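Local coordinates for protein probable ferredoxin-dependent nitrite reductase NirA (PDB 1ZJ8) that probably reduces sulfite to sulfide with electrons from ferredoxin, using a siroheme and a [4Fe-4S] cluster, at residues Leu180-Ala185 against Leu226-His231; Tyr219-Ser224 against Asn234-Ile239; Ala230-Asp235 against Asp251-Gly256. All coordinates share one frame; numbering follows the deposited sequence.

Overall arrangement
The three contacts follow one another across a single mixed sheet beside the siroheme. Interaction 2 is the parallel pairing of strands 219-224 and 236-243, and the loop joining these strands serves the other two. Its earlier part, 226-231, packs on the end of strand 176-181 in interaction 1; its later part, 230-235, meets the end of strand 249-254 in interaction 3, the two sharing Ala230 and His231. The centre of interaction 2 lies about 10 Å from that of interaction 1 and about 5 Å from that of interaction 3. Probable backbone hydrogen bonds join them, Leu180 N to Thr221 O (2.8 Å) and Trp253 N to Ala237 O (2.8 Å). Lys220 and Ile233 reach the siroheme pocket.

Interaction 1. Residues Leu180-Ala185 against Leu226-His231; sequences LGSPLA and LQDVAH
Ser182 and Asp228 meet through their first torsions: OG of Ser182 stands anti to its own backbone N (chi1 163°), whereas CG of Asp228 is tucked between its backbone N and carbonyl carbon (chi1 57°). The hydroxyl donates to the carboxylate, Ser182 OG lying 3.0 Å from Asp228 OD2, and it approaches the syn lone pair of that oxygen, on the side of OD1. The same hydroxyl oxygen accepts a bond from the backbone two residues on, Leu184 N to Ser182 OG 2.9 Å with an N-H...acceptor angle of 148°, which makes an ST turn. Two bonds, one given and one received, thus fix the rotation of the serine side chain. Pro183 comes to the carboxylate tip to tip, its CD 3.6 Å from Asp228 OD2. That oxygen has a further partner in His342 NE2, while Asp228 OD1 is hydrogen-bonded to Ser224 OG, which also meets Leu226 O. With His342 and Ser182 both at OD2, a negative charge on this buried group would be expected to be stabilised.

In the fold, Leu180 and Gly181 end the parallel strand 176-181 at one border of the mixed sheet, and Leu226-His231 belongs to the loop that leaves its neighbour, strand 219-224, on the way to strand 236-243. The loop folds back over the strand ends, and Val229 settles on Ala222 and Ser224 as well as on the border strand. Leu180 and Val229 face each other, with 4.2 Å between Leu180 CB and Val229 CB. The CG1 branch of Val229 lies against the backbone beyond, 3.7 Å from Gly181 C, and Leu180 CD1 reaches the loop backbone at Val229 O, also 3.7 Å away.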
loop_
_atom_site.group_PDB
_atom_site.type_symbol
_atom_site.label_atom_id
_atom_site.label_comp_id
_atom_site.label_asym_id
_atom_site.label_seq_id
_atom_site.Cartn_x
_atom_site.Cartn_y
_atom_site.Cartn_z
ATOM N N LEU A 180 -7.782 -3.934 2.326
ATOM C CA LEU A 180 -6.791 -5.014 2.231
ATOM C C LEU A 180 -7.381 -6.355 2.722
ATOM O O LEU A 180 -8.263 -6.386 3.589
ATOM C CB LEU A 180 -5.509 -4.646 2.985
ATOM C CG LEU A 180 -4.857 -3.273 2.712
ATOM C CD1 LEU A 180 -3.547 -3.125 3.509
ATOM C CD2 LEU A 180 -4.608 -3.055 1.245
ATOM N N GLY A 181 -6.898 -7.455 2.143
ATOM C CA GLY A 181 -7.254 -8.802 2.603
ATOM C C GLY A 181 -6.098 -9.791 2.536
ATOM O O GLY A 181 -5.161 -9.604 1.753
ATOM N N SER A 182 -6.159 -10.841 3.357
ATOM C CA SER A 182 -5.194 -11.930 3.259
ATOM C C SER A 182 -5.189 -12.494 1.849
ATOM O O SER A 182 -6.245 -12.915 1.332
ATOM C CB SER A 182 -5.526 -13.077 4.209
ATOM O OG SER A 182 -4.826 -14.252 3.843
ATOM N N PRO A 183 -4.010 -12.511 1.218
ATOM C CA PRO A 183 -3.811 -13.200 -0.046
ATOM C C PRO A 183 -4.188 -14.663 -0.022
ATOM O O PRO A 183 -4.228 -15.271 -1.083
ATOM C CB PRO A 183 -2.290 -13.104 -0.256
ATOM C CG PRO A 183 -1.879 -11.936 0.467
ATOM C CD PRO A 183 -2.782 -11.842 1.664
ATOM N N LEU A 184 -4.388 -15.242 1.162
ATOM C CA LEU A 184 -4.835 -16.642 1.285
ATOM C C LEU A 184 -6.139 -16.754 2.047
ATOM O O LEU A 184 -6.394 -17.756 2.714
ATOM C CB LEU A 184 -3.756 -17.498 1.957
ATOM C CG LEU A 184 -2.834 -18.098 0.903
ATOM C CD1 LEU A 184 -1.655 -17.165 0.620
ATOM C CD2 LEU A 184 -2.374 -19.457 1.350
ATOM N N ALA A 185 -6.970 -15.728 1.938
ATOM C CA ALA A 185 -8.254 -15.731 2.604
ATOM C C ALA A 185 -9.082 -16.936 2.118
ATOM O O ALA A 185 -9.289 -17.108 0.910
ATOM C CB ALA A 185 -8.962 -14.437 2.340
ATOM N N LEU A 226 -5.393 -13.465 9.211
ATOM C CA LEU A 226 -3.942 -13.537 9.507
ATOM C C LEU A 226 -3.422 -12.112 9.691
ATOM O O LEU A 226 -4.049 -11.166 9.243
ATOM C CB LEU A 226 -3.154 -14.173 8.343
ATOM C CG LEU A 226 -3.272 -15.667 8.066
ATOM C CD1 LEU A 226 -2.477 -16.038 6.808
ATOM C CD2 LEU A 226 -2.797 -16.466 9.264
ATOM N N GLN A 227 -2.270 -11.951 10.321
ATOM C CA GLN A 227 -1.596 -10.641 10.355
ATOM C C GLN A 227 -0.655 -10.523 9.148
ATOM O O GLN A 227 0.556 -10.496 9.329
ATOM C CB GLN A 227 -0.783 -10.467 11.653
ATOM C CG GLN A 227 -1.577 -10.482 12.977
ATOM C CD GLN A 227 -0.656 -10.775 14.182
ATOM O OE1 GLN A 227 0.253 -9.999 14.472
ATOM N NE2 GLN A 227 -0.882 -11.894 14.861
ATOM N N ASP A 228 -1.221 -10.488 7.933
ATOM C CA ASP A 228 -0.441 -10.358 6.680
ATOM C C ASP A 228 -0.813 -9.105 5.889
ATOM O O ASP A 228 -0.585 -9.038 4.683
ATOM C CB ASP A 228 -0.607 -11.604 5.802
ATOM C CG ASP A 228 -2.057 -11.908 5.469
ATOM O OD1 ASP A 228 -2.926 -11.028 5.658
ATOM O OD2 ASP A 228 -2.327 -13.047 5.041
ATOM N N VAL A 229 -1.376 -8.113 6.579
ATOM C CA VAL A 229 -1.924 -6.903 5.949
ATOM C C VAL A 229 -1.474 -5.595 6.639
ATOM O O VAL A 229 -2.173 -4.581 6.610
ATOM C CB VAL A 229 -3.495 -6.963 5.903
ATOM C CG1 VAL A 229 -3.981 -8.118 5.033
ATOM C CG2 VAL A 229 -4.088 -7.074 7.308
ATOM N N ALA A 230 -0.298 -5.605 7.239
ATOM C CA ALA A 230 0.304 -4.385 7.776
ATOM C C ALA A 230 -0.763 -3.552 8.461
ATOM O O ALA A 230 -0.957 -2.380 8.146
ATOM C CB ALA A 230 0.989 -3.583 6.652
ATOM N N HIS A 231 -1.470 -4.165 9.393
ATOM C CA HIS A 231 -2.642 -3.524 9.963
ATOM C C HIS A 231 -2.271 -2.378 10.860
ATOM O O HIS A 231 -2.951 -1.356 10.874
ATOM C CB HIS A 231 -3.480 -4.521 10.735
ATOM C CG HIS A 231 -2.765 -5.177 11.878
ATOM N ND1 HIS A 231 -3.002 -4.839 13.195
ATOM C CD2 HIS A 231 -1.874 -6.191 11.905
ATOM C CE1 HIS A 231 -2.271 -5.607 13.981
ATOM N NE2 HIS A 231 -1.586 -6.442 13.225
#

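Interaction 2. Residues Tyr219-Ser224 against Asn234-Ile239; sequences YKTAIS and NDVAFI. With SRM (siroheme), chain E.
Ile223 lies alongside Phe238, both side chains pointing the same way, with CG1 of Ile223 3.8 Å from CD1 of the Phe238 ring. On the same face Thr221 and Val236 pair likewise; Val236 CG1, set between its backbone N and carbonyl carbon (chi1 64°), is the branch that meets Thr221 and also Tyr219, 3.7 Å from Tyr219 CZ. Helix 277-291 covers this face, and Trp281 bonds to Thr221 OG1. On the other face Ala222 CB packs 3.4 Å from Asn234 ND2, an amide whose OD1 is held by Arg141.

Beneath the side chains runs regular parallel pairing, the strand axes 1° apart. Ala222 bonds in both directions, its N to Val236 O (3.1 Å) and its O to Phe238 N (2.9 Å); Val236 N to Lys220 O and Ser224 N to Phe238 O extend the pattern on either side.

Asp235 OD2 accepts from Lys220 N, although the modelled length is too short to be trusted, and forms a salt bridge with Arg301, itself bonded to the siroheme. Lys220 NZ, doubtfully placed, bonds weakly to siroheme O3C. Asp235 can thus orient Arg301 from the second shell, and these basic groups would be expected to offset the siroheme's negative charge.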
loop_
_atom_site.group_PDB
_atom_site.type_symbol
_atom_site.label_atom_id
_atom_site.label_comp_id
_atom_site.label_asym_id
_atom_site.label_seq_id
_atom_site.Cartn_x
_atom_site.Cartn_y
_atom_site.Cartn_z
ATOM N N TYR A 219 -8.580 7.277 3.579
ATOM C CA TYR A 219 -8.979 6.330 4.626
ATOM C C TYR A 219 -8.673 4.887 4.222
ATOM O O TYR A 219 -9.253 4.354 3.283
ATOM C CB TYR A 219 -10.471 6.469 4.859
ATOM C CG TYR A 219 -11.063 5.701 6.021
ATOM C CD1 TYR A 219 -10.938 6.169 7.304
ATOM C CD2 TYR A 219 -11.816 4.557 5.814
ATOM C CE1 TYR A 219 -11.517 5.505 8.365
ATOM C CE2 TYR A 219 -12.408 3.889 6.870
ATOM C CZ TYR A 219 -12.260 4.373 8.154
ATOM O OH TYR A 219 -12.840 3.735 9.235
ATOM N N LYS A 220 -7.771 4.264 4.966
ATOM C CA LYS A 220 -7.203 2.982 4.613
ATOM C C LYS A 220 -7.674 1.889 5.572
ATOM O O LYS A 220 -7.598 2.039 6.808
ATOM C CB LYS A 220 -5.668 3.072 4.637
ATOM C CG LYS A 220 -5.099 3.808 3.453
ATOM C CD LYS A 220 -3.599 4.054 3.577
ATOM C CE LYS A 220 -3.078 4.683 2.274
ATOM N NZ LYS A 220 -1.728 5.317 2.364
ATOM N N THR A 221 -8.089 0.771 4.983
ATOM C CA THR A 221 -8.688 -0.313 5.725
ATOM C C THR A 221 -7.995 -1.659 5.432
ATOM O O THR A 221 -7.636 -1.965 4.275
ATOM C CB THR A 221 -10.200 -0.381 5.420
ATOM O OG1 THR A 221 -10.826 0.818 5.893
ATOM C CG2 THR A 221 -10.856 -1.578 6.082
ATOM N N ALA A 222 -7.836 -2.460 6.492
ATOM C CA ALA A 222 -7.313 -3.805 6.375
ATOM C C ALA A 222 -8.165 -4.838 7.143
ATOM O O ALA A 222 -8.459 -4.650 8.324
ATOM C CB ALA A 222 -5.907 -3.814 6.867
ATOM N N ILE A 223 -8.540 -5.935 6.472
ATOM C CA ILE A 223 -9.331 -7.011 7.096
ATOM C C ILE A 223 -8.787 -8.418 6.768
ATOM O O ILE A 223 -8.795 -8.805 5.598
ATOM C CB ILE A 223 -10.800 -6.926 6.650
ATOM C CG1 ILE A 223 -11.433 -5.620 7.144
ATOM C CG2 ILE A 223 -11.594 -8.115 7.184
ATOM C CD1 ILE A 223 -12.804 -5.379 6.607
ATOM N N SER A 224 -8.363 -9.185 7.788
ATOM C CA SER A 224 -7.783 -10.522 7.561
ATOM C C SER A 224 -7.795 -11.416 8.811
ATOM O O SER A 224 -7.644 -10.935 9.924
ATOM C CB SER A 224 -6.338 -10.388 7.032
ATOM O OG SER A 224 -5.656 -11.636 6.938
ATOM N N ASN A 234 -2.780 1.019 9.286
ATOM C CA ASN A 234 -4.029 1.359 8.586
ATOM C C ASN A 234 -4.929 2.256 9.490
ATOM O O ASN A 234 -4.798 2.242 10.709
ATOM C CB ASN A 234 -4.760 0.058 8.159
ATOM C CG ASN A 234 -4.180 -0.569 6.867
ATOM O OD1 ASN A 234 -4.546 -0.174 5.773
ATOM N ND2 ASN A 234 -3.318 -1.576 7.004
ATOM N N ASP A 235 -5.812 3.050 8.893
ATOM C CA ASP A 235 -6.744 3.872 9.673
ATOM C C ASP A 235 -7.657 3.017 10.515
ATOM O O ASP A 235 -8.046 3.412 11.611
ATOM C CB ASP A 235 -7.616 4.723 8.761
ATOM C CG ASP A 235 -6.820 5.742 7.996
ATOM O OD1 ASP A 235 -6.392 6.741 8.624
ATOM O OD2 ASP A 235 -6.608 5.534 6.774
ATOM N N VAL A 236 -8.023 1.855 9.984
ATOM C CA VAL A 236 -8.909 0.922 10.689
ATOM C C VAL A 236 -8.561 -0.516 10.281
ATOM O O VAL A 236 -8.319 -0.789 9.110
ATOM C CB VAL A 236 -10.432 1.235 10.427
ATOM C CG1 VAL A 236 -10.806 1.055 8.960
ATOM C CG2 VAL A 236 -11.331 0.360 11.313
ATOM N N ALA A 237 -8.517 -1.425 11.247
ATOM C CA ALA A 237 -8.165 -2.811 10.954
ATOM C C ALA A 237 -9.015 -3.816 11.744
ATOM O O ALA A 237 -9.290 -3.625 12.937
ATOM C CB ALA A 237 -6.692 -3.039 11.204
ATOM N N PHE A 238 -9.454 -4.867 11.053
ATOM C CA PHE A 238 -10.164 -5.976 11.684
ATOM C C PHE A 238 -9.305 -7.229 11.494
ATOM O O PHE A 238 -9.200 -7.756 10.385
ATOM C CB PHE A 238 -11.541 -6.169 11.046
ATOM C CG PHE A 238 -12.472 -4.995 11.213
ATOM C CD1 PHE A 238 -12.334 -3.857 10.427
ATOM C CD2 PHE A 238 -13.514 -5.045 12.129
ATOM C CE1 PHE A 238 -13.209 -2.772 10.569
ATOM C CE2 PHE A 238 -14.386 -3.982 12.275
ATOM C CZ PHE A 238 -14.234 -2.839 11.491
ATOM N N ILE A 239 -8.666 -7.687 12.564
ATOM C CA ILE A 239 -7.706 -8.783 12.464
ATOM C C ILE A 239 -8.196 -9.958 13.303
ATOM O O ILE A 239 -8.551 -9.783 14.453
ATOM C CB ILE A 239 -6.285 -8.324 12.904
ATOM C CG1 ILE A 239 -5.447 -7.696 11.766
ATOM C CG2 ILE A 239 -5.482 -9.517 13.387
ATOM C CD1 ILE A 239 -6.164 -7.092 10.595
HETATM FE FE SRM E . 0.653 6.666 -1.572
HETATM C CHA SRM E . 0.482 9.938 -2.537
HETATM C CHB SRM E . 2.154 5.906 -4.468
HETATM C CHC SRM E . 0.771 3.542 -0.666
HETATM C CHD SRM E . 1.285 7.653 1.678
HETATM N NA SRM E . 1.028 7.675 -3.257
HETATM C C1A SRM E . 0.778 8.976 -3.525
HETATM C C2A SRM E . 0.845 9.317 -4.982
HETATM C CMA SRM E . -0.536 9.316 -5.562
HETATM C CDA SRM E . 1.622 10.576 -5.249
HETATM C CEA SRM E . 0.893 11.840 -5.577
HETATM O O3A SRM E . 0.131 12.321 -4.733
HETATM O O4A SRM E . 1.042 12.397 -6.675
HETATM C C3A SRM E . 1.645 8.165 -5.488
HETATM C CAA SRM E . 1.216 7.651 -6.821
HETATM C CBA SRM E . 2.053 8.448 -7.786
HETATM C CCA SRM E . 2.362 7.649 -9.010
HETATM O O1A SRM E . 2.645 6.438 -8.886
HETATM O O2A SRM E . 2.305 8.220 -10.126
HETATM C C4A SRM E . 1.596 7.186 -4.365
HETATM N NB SRM E . 1.207 5.018 -2.490
HETATM C C1B SRM E . 1.763 4.821 -3.687
HETATM C C2B SRM E . 1.902 3.382 -4.098
HETATM C CMB SRM E . 1.611 3.119 -5.548
HETATM C CDB SRM E . 3.311 2.977 -3.823
HETATM C CEB SRM E . 3.720 1.586 -4.156
HETATM O O3B SRM E . 4.534 1.327 -5.069
HETATM O O4B SRM E . 3.209 0.686 -3.491
HETATM C C3B SRM E . 0.943 2.753 -3.110
HETATM C CAB SRM E . -0.463 2.745 -3.651
HETATM C CBB SRM E . -1.295 1.662 -3.035
HETATM C CCB SRM E . -2.736 1.830 -3.422
HETATM O O1B SRM E . -3.243 1.119 -4.287
HETATM O O2B SRM E . -3.451 2.657 -2.865
HETATM C C4B SRM E . 0.956 3.797 -2.026
HETATM N NC SRM E . 1.078 5.795 0.100
HETATM C C1C SRM E . 0.900 4.481 0.347
HETATM C C2C SRM E . 1.236 4.107 1.641
HETATM C CDC SRM E . 1.428 2.745 2.219
HETATM C CEC SRM E . 0.290 1.973 2.765
HETATM O O3C SRM E . -0.882 2.373 2.585
HETATM O O4C SRM E . 0.590 0.952 3.400
HETATM C C3C SRM E . 1.427 5.303 2.264
HETATM C CAC SRM E . 1.794 5.315 3.712
HETATM C CBC SRM E . 0.778 4.915 4.761
HETATM C CCC SRM E . -0.151 6.089 5.014
HETATM O O1C SRM E . -0.993 6.440 4.143
HETATM O O2C SRM E . -0.016 6.693 6.109
HETATM C C4C SRM E . 1.263 6.305 1.341
HETATM N ND SRM E . 0.505 8.420 -0.572
HETATM C C1D SRM E . 0.989 8.588 0.669
HETATM C C2D SRM E . 1.209 9.960 0.891
HETATM C CAD SRM E . 1.134 10.591 2.270
HETATM C CBD SRM E . -0.174 11.153 2.731
HETATM C CCD SRM E . -0.398 11.683 4.118
HETATM O O1D SRM E . -1.216 11.062 4.834
HETATM O O2D SRM E . 0.214 12.701 4.539
HETATM C C3D SRM E . 0.836 10.611 -0.273
HETATM C CDD SRM E . 0.471 12.067 -0.372
HETATM C CED SRM E . -0.862 12.615 0.086
HETATM O O3D SRM E . -1.807 11.869 0.345
HETATM O O4D SRM E . -1.044 13.834 0.215
HETATM C C4D SRM E . 0.401 9.646 -1.168
#

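Interaction 3. Residues Ala230-Asp235 against Asp251-Gly256; sequences AHEIND and DLWVGG
His231 drives the edge of its ring into the face of Trp253, a T-shaped pair with planes at 88° and 4.5 Å between the centroids of the imidazole and the six-membered ring. CE1 of His231 stands over the middle of the indole, 3.6 Å from Trp253 CE2. Glu232 lies beside Trp253, both side chains pointing the same way, its CG 4.0 Å from Trp253 CZ3.

Backbone atoms make the rest of the first shell. Gly255 N bonds to Asp235 O at 3.0 Å, nearly straight at hydrogen (168°) but from above the carbonyl plane, and the same oxygen is approached by Val254 CA at 3.5 Å. Gly256 N makes a weak bond to Asn234 O, also 3.0 Å. Gly256 can press its backbone this close to the loop because it has no side chain: a CB here would run into Asn234 O and the carbonyl carbon of Ile233.

Further out, Trp253 NE1 bonds to Asp251 OD2 at 3.0 Å, the partner tilted from the indole plane; Asp251 is anchored in turn by a salt bridge to Arg267. On the loop side Asn234 N bonds to His231 O, closing the turn that presents the histidine, and Gly513 N holds Glu232 OE2.

Asp235 with Gly255 continues the register of Ala237 with Trp253 and Ile239 with Asp251, so the loop prolongs the antiparallel hairpin of strands 236-243 and 249-254. Ile233, whose CB is directed away from segment 251-256, touches the siroheme, with about 3 Å between the side chain and the cofactor: the contact ties the end of the hairpin to a loop that lines the cofactor pocket of this siroheme-dependent reductase.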
loop_
_atom_site.group_PDB
_atom_site.type_symbol
_atom_site.label_atom_id
_atom_site.label_comp_id
_atom_site.label_asym_id
_atom_site.label_seq_id
_atom_site.Cartn_x
_atom_site.Cartn_y
_atom_site.Cartn_z
ATOM N N ALA A 230 -0.298 -5.605 7.239
ATOM C CA ALA A 230 0.304 -4.385 7.776
ATOM C C ALA A 230 -0.763 -3.552 8.461
ATOM O O ALA A 230 -0.957 -2.380 8.146
ATOM C CB ALA A 230 0.989 -3.583 6.652
ATOM N N HIS A 231 -1.470 -4.165 9.393
ATOM C CA HIS A 231 -2.642 -3.524 9.963
ATOM C C HIS A 231 -2.271 -2.378 10.860
ATOM O O HIS A 231 -2.951 -1.356 10.874
ATOM C CB HIS A 231 -3.480 -4.521 10.735
ATOM C CG HIS A 231 -2.765 -5.177 11.878
ATOM N ND1 HIS A 231 -3.002 -4.839 13.195
ATOM C CD2 HIS A 231 -1.874 -6.191 11.905
ATOM C CE1 HIS A 231 -2.271 -5.607 13.981
ATOM N NE2 HIS A 231 -1.586 -6.442 13.225
ATOM N N GLU A 232 -1.163 -2.540 11.573
ATOM C CA GLU A 232 -0.708 -1.568 12.542
ATOM C C GLU A 232 -0.620 -0.144 11.982
ATOM O O GLU A 232 -0.624 0.812 12.752
ATOM C CB GLU A 232 0.646 -2.017 13.106
ATOM C CG GLU A 232 0.571 -3.288 14.001
ATOM C CD GLU A 232 1.203 -4.555 13.394
ATOM O OE1 GLU A 232 1.025 -4.822 12.184
ATOM O OE2 GLU A 232 1.867 -5.301 14.158
ATOM N N ILE A 233 -0.558 0.002 10.658
ATOM C CA ILE A 233 -0.453 1.326 10.002
ATOM C C ILE A 233 -1.642 1.676 9.074
ATOM O O ILE A 233 -1.529 2.528 8.183
ATOM C CB ILE A 233 0.888 1.429 9.232
ATOM C CG1 ILE A 233 1.011 0.319 8.162
ATOM C CG2 ILE A 233 2.070 1.353 10.215
ATOM C CD1 ILE A 233 1.066 0.833 6.739
ATOM N N ASN A 234 -2.780 1.019 9.286
ATOM C CA ASN A 234 -4.029 1.359 8.586
ATOM C C ASN A 234 -4.929 2.256 9.490
ATOM O O ASN A 234 -4.798 2.242 10.709
ATOM C CB ASN A 234 -4.760 0.058 8.159
ATOM C CG ASN A 234 -4.180 -0.569 6.867
ATOM O OD1 ASN A 234 -4.546 -0.174 5.773
ATOM N ND2 ASN A 234 -3.318 -1.576 7.004
ATOM N N ASP A 235 -5.812 3.050 8.893
ATOM C CA ASP A 235 -6.744 3.872 9.673
ATOM C C ASP A 235 -7.657 3.017 10.515
ATOM O O ASP A 235 -8.046 3.412 11.611
ATOM C CB ASP A 235 -7.616 4.723 8.761
ATOM C CG ASP A 235 -6.820 5.742 7.996
ATOM O OD1 ASP A 235 -6.392 6.741 8.624
ATOM O OD2 ASP A 235 -6.608 5.534 6.774
ATOM N N ASP A 251 -10.605 -8.695 15.955
ATOM C CA ASP A 251 -10.171 -7.666 16.894
ATOM C C ASP A 251 -10.029 -6.321 16.150
ATOM O O ASP A 251 -9.527 -6.270 15.027
ATOM C CB ASP A 251 -8.862 -8.117 17.573
ATOM C CG ASP A 251 -8.220 -7.035 18.402
ATOM O OD1 ASP A 251 -8.948 -6.131 18.874
ATOM O OD2 ASP A 251 -6.975 -7.082 18.581
ATOM N N LEU A 252 -10.495 -5.242 16.769
ATOM C CA LEU A 252 -10.587 -3.949 16.096
ATOM C C LEU A 252 -9.413 -3.073 16.465
ATOM O O LEU A 252 -9.131 -2.876 17.647
ATOM C CB LEU A 252 -11.890 -3.245 16.470
ATOM C CG LEU A 252 -12.137 -1.828 15.937
ATOM C CD1 LEU A 252 -11.922 -1.737 14.444
ATOM C CD2 LEU A 252 -13.543 -1.336 16.285
ATOM N N TRP A 253 -8.724 -2.572 15.439
ATOM C CA TRP A 253 -7.637 -1.624 15.577
ATOM C C TRP A 253 -8.023 -0.332 14.854
ATOM O O TRP A 253 -8.734 -0.361 13.835
ATOM C CB TRP A 253 -6.362 -2.191 14.951
ATOM C CG TRP A 253 -5.738 -3.328 15.697
ATOM C CD1 TRP A 253 -6.313 -4.497 16.003
ATOM C CD2 TRP A 253 -4.401 -3.386 16.215
ATOM N NE1 TRP A 253 -5.434 -5.297 16.697
ATOM C CE2 TRP A 253 -4.247 -4.644 16.829
ATOM C CE3 TRP A 253 -3.326 -2.488 16.236
ATOM C CZ2 TRP A 253 -3.067 -5.047 17.452
ATOM C CZ3 TRP A 253 -2.137 -2.892 16.851
ATOM C CH2 TRP A 253 -2.023 -4.168 17.452
ATOM N N VAL A 254 -7.522 0.792 15.370
ATOM C CA VAL A 254 -7.819 2.105 14.831
ATOM C C VAL A 254 -6.616 3.042 15.040
ATOM O O VAL A 254 -5.847 2.872 16.008
ATOM C CB VAL A 254 -9.113 2.651 15.505
ATOM C CG1 VAL A 254 -9.041 4.152 15.772
ATOM C CG2 VAL A 254 -10.347 2.314 14.655
ATOM N N GLY A 255 -6.450 4.012 14.127
ATOM C CA GLY A 255 -5.558 5.182 14.345
ATOM C C GLY A 255 -4.169 5.183 13.708
ATOM O O GLY A 255 -3.260 5.837 14.216
ATOM N N GLY A 256 -4.007 4.487 12.579
ATOM C CA GLY A 256 -2.681 4.219 12.003
ATOM C C GLY A 256 -2.316 5.066 10.808
ATOM O O GLY A 256 -3.189 5.632 10.160
#